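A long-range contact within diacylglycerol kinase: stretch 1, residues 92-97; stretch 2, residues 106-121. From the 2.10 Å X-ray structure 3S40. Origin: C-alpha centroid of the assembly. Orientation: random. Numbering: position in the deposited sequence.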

# COMPACT_ATOMS: atom_id res chain seq x y z
N LEU A 92 -1.21 -11.25 -6.76
CA LEU A 92 -1.05 -9.94 -7.39
C LEU A 92 0.44 -9.58 -7.50
O LEU A 92 1.25 -9.96 -6.65
CB LEU A 92 -1.82 -8.88 -6.58
CG LEU A 92 -1.96 -7.45 -7.08
CD1 LEU A 92 -2.74 -7.39 -8.40
CD2 LEU A 92 -2.64 -6.58 -6.02
N ALA A 93 0.80 -8.86 -8.57
CA ALA A 93 2.16 -8.39 -8.78
C ALA A 93 2.11 -6.97 -9.32
O ALA A 93 1.13 -6.58 -9.94
CB ALA A 93 2.92 -9.30 -9.72
N ILE A 94 3.16 -6.20 -9.05
CA ILE A 94 3.20 -4.79 -9.45
C ILE A 94 4.43 -4.54 -10.27
O ILE A 94 5.52 -4.95 -9.90
CB ILE A 94 3.28 -3.86 -8.20
CG1 ILE A 94 2.07 -4.07 -7.29
CG2 ILE A 94 3.41 -2.39 -8.62
CD1 ILE A 94 2.20 -3.35 -5.95
N ILE A 95 4.27 -3.88 -11.41
CA ILE A 95 5.40 -3.30 -12.10
C ILE A 95 5.21 -1.83 -11.94
O ILE A 95 4.21 -1.28 -12.36
CB ILE A 95 5.45 -3.67 -13.57
CG1 ILE A 95 5.50 -5.18 -13.72
CG2 ILE A 95 6.68 -3.02 -14.22
CD1 ILE A 95 5.25 -5.66 -15.15
N PRO A 96 6.18 -1.17 -11.29
CA PRO A 96 6.07 0.22 -10.86
C PRO A 96 6.02 1.17 -12.06
O PRO A 96 6.96 1.20 -12.83
CB PRO A 96 7.34 0.44 -10.03
CG PRO A 96 8.32 -0.55 -10.57
CD PRO A 96 7.50 -1.75 -11.01
N GLY A 97 4.94 1.92 -12.22
CA GLY A 97 4.80 2.79 -13.37
C GLY A 97 4.44 4.21 -12.99
O GLY A 97 4.02 5.00 -13.83
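Stretch 2, residues 106-121: TLGVPQNIAEAAKLIT

Stretch 2 packs on strand 92-96 through a turn and a helix that runs back along it: the axes of the strand and of helix 113-120 approach to 7.7 Å, and their N-to-C directions differ by 167°, close to antiparallel. No hydrogen bond crosses between the stretches, and most of the close pairs across the 470 Å² buried between them, both sides summed, are apolar side chains.

Thr 106 is still helical (-57/-37°) and does not reach the strand. Leu 107 points toward it, and its CD1 lies 4.4 Å from Ile 94 CD1. Gly 108 then leaves helical geometry with phi/psi of 73/19°, closing a Schellman motif; positive phi favours glycine. Val 109 (-67/127°) is extended, and its CG1 sits 3.9 Å from Ile 94 O and 4.0 Å from Pro 96 CD. At Pro 110 the backbone makes the contact, its O lying 3.6 Å from Pro 96 CG. Gln 111 starts out sideways, but three chi angles near -65° fold its end back: NE2 donates to Val 109 O at 3.1 Å, and OE1 comes within 3.6 Å of Pro 96 CB.

Asn 112 points away and serves as N-cap, OD1 accepting from Glu 115 N at 2.9 Å. Ile 113 CB meets Ile 95 CG2 at 3.7 Å, while its CG2 approaches Pro 96 O at 3.2 Å. Ala 114 and Glu 115 make no contact with stretch 1. Ala 116 points toward the strand, its CB 3.7 Å from Pro 96 CD and 4.0 Å from Ile 95 CG2; the small side chain accompanies a CA separation of 5.7 Å between Ala 116 and Ile 95. Ala 117 CB touches Ile 95 CD1 at 4.3 Å. One turn after Ala 116, Ile 120 CD1 reaches Ile 95 CG1 at 3.7 Å and Ala 93 CB at 3.9 Å, confirming the reversed register.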

# COMPACT_ATOMS: atom_id res chain seq x y z
N THR A 106 7.62 -1.61 -0.99
CA THR A 106 7.44 -2.43 0.19
C THR A 106 7.83 -3.90 -0.10
O THR A 106 8.45 -4.58 0.73
CB THR A 106 5.99 -2.30 0.71
OG1 THR A 106 5.81 -0.98 1.25
CG2 THR A 106 5.71 -3.33 1.80
N LEU A 107 7.52 -4.34 -1.32
CA LEU A 107 7.76 -5.72 -1.76
C LEU A 107 9.16 -5.89 -2.32
O LEU A 107 9.54 -6.98 -2.75
CB LEU A 107 6.72 -6.15 -2.82
CG LEU A 107 5.26 -6.07 -2.36
CD1 LEU A 107 4.29 -6.35 -3.55
CD2 LEU A 107 4.97 -7.01 -1.20
N GLY A 108 9.93 -4.80 -2.30
CA GLY A 108 11.32 -4.84 -2.73
C GLY A 108 11.45 -4.97 -4.24
O GLY A 108 12.49 -5.36 -4.77
N VAL A 109 10.38 -4.64 -4.93
CA VAL A 109 10.39 -4.71 -6.39
C VAL A 109 11.34 -3.69 -7.01
O VAL A 109 11.25 -2.51 -6.71
CB VAL A 109 9.00 -4.47 -6.96
CG1 VAL A 109 9.07 -4.43 -8.49
CG2 VAL A 109 8.00 -5.54 -6.45
N PRO A 110 12.24 -4.15 -7.89
CA PRO A 110 13.15 -3.25 -8.61
C PRO A 110 12.37 -2.12 -9.26
O PRO A 110 11.29 -2.36 -9.81
CB PRO A 110 13.73 -4.15 -9.70
CG PRO A 110 13.69 -5.53 -9.12
CD PRO A 110 12.48 -5.58 -8.21
N GLN A 111 12.89 -0.90 -9.21
CA GLN A 111 12.18 0.22 -9.82
C GLN A 111 12.47 0.34 -11.33
O GLN A 111 11.79 1.07 -12.04
CB GLN A 111 12.49 1.53 -9.06
CG GLN A 111 11.93 1.56 -7.63
CD GLN A 111 10.40 1.44 -7.59
OE1 GLN A 111 9.69 2.35 -8.02
NE2 GLN A 111 9.89 0.30 -7.08
N ASN A 112 13.46 -0.39 -11.80
CA ASN A 112 13.68 -0.57 -13.23
C ASN A 112 12.63 -1.56 -13.74
O ASN A 112 12.61 -2.72 -13.30
CB ASN A 112 15.10 -1.11 -13.47
CG ASN A 112 15.34 -1.54 -14.91
OD1 ASN A 112 14.71 -2.46 -15.42
ND2 ASN A 112 16.29 -0.89 -15.56
N ILE A 113 11.75 -1.11 -14.62
CA ILE A 113 10.58 -1.93 -14.96
C ILE A 113 10.97 -3.24 -15.64
O ILE A 113 10.30 -4.25 -15.45
CB ILE A 113 9.53 -1.18 -15.77
CG1 ILE A 113 10.08 -0.75 -17.13
CG2 ILE A 113 9.03 0.03 -14.97
CD1 ILE A 113 9.05 -0.03 -17.97
N ALA A 114 12.06 -3.23 -16.41
CA ALA A 114 12.53 -4.47 -17.03
C ALA A 114 12.86 -5.50 -15.95
O ALA A 114 12.50 -6.67 -16.06
CB ALA A 114 13.76 -4.22 -17.93
N GLU A 115 13.58 -5.05 -14.91
CA GLU A 115 13.95 -5.91 -13.78
C GLU A 115 12.74 -6.38 -12.97
O GLU A 115 12.69 -7.52 -12.50
CB GLU A 115 14.95 -5.20 -12.86
CG GLU A 115 16.29 -4.93 -13.52
CD GLU A 115 16.91 -6.19 -14.11
OE1 GLU A 115 16.86 -7.24 -13.43
OE2 GLU A 115 17.42 -6.13 -15.25
N ALA A 116 11.78 -5.48 -12.79
CA ALA A 116 10.53 -5.80 -12.12
C ALA A 116 9.76 -6.92 -12.85
O ALA A 116 9.16 -7.77 -12.20
CB ALA A 116 9.66 -4.54 -12.00
N ALA A 117 9.73 -6.88 -14.19
CA ALA A 117 9.02 -7.90 -14.96
C ALA A 117 9.72 -9.25 -14.81
O ALA A 117 9.07 -10.26 -14.65
CB ALA A 117 8.92 -7.49 -16.48
N LYS A 118 11.05 -9.25 -14.85
CA LYS A 118 11.82 -10.47 -14.67
C LYS A 118 11.66 -11.09 -13.28
O LYS A 118 11.54 -12.31 -13.15
CB LYS A 118 13.30 -10.20 -14.96
CG LYS A 118 13.50 -9.73 -16.40
CD LYS A 118 14.93 -9.34 -16.68
CE LYS A 118 15.05 -8.71 -18.05
NZ LYS A 118 16.44 -8.26 -18.31
N LEU A 119 11.64 -10.24 -12.25
CA LEU A 119 11.29 -10.66 -10.90
C LEU A 119 9.98 -11.48 -10.85
O LEU A 119 9.92 -12.54 -10.24
CB LEU A 119 11.17 -9.45 -9.96
CG LEU A 119 10.76 -9.82 -8.52
CD1 LEU A 119 11.89 -10.52 -7.80
CD2 LEU A 119 10.31 -8.59 -7.76
N ILE A 120 8.94 -11.01 -11.52
CA ILE A 120 7.66 -11.72 -11.49
C ILE A 120 7.86 -13.13 -12.01
O ILE A 120 7.24 -14.08 -11.55
CB ILE A 120 6.62 -11.00 -12.37
CG1 ILE A 120 6.31 -9.64 -11.76
CG2 ILE A 120 5.38 -11.88 -12.55
CD1 ILE A 120 5.42 -8.75 -12.61
N THR A 121 8.78 -13.23 -12.96
CA THR A 121 9.15 -14.47 -13.62
C THR A 121 9.74 -15.49 -12.63
O THR A 121 9.74 -16.68 -12.89
CB THR A 121 10.18 -14.11 -14.71
OG1 THR A 121 9.55 -14.11 -15.99
CG2 THR A 121 11.38 -15.01 -14.69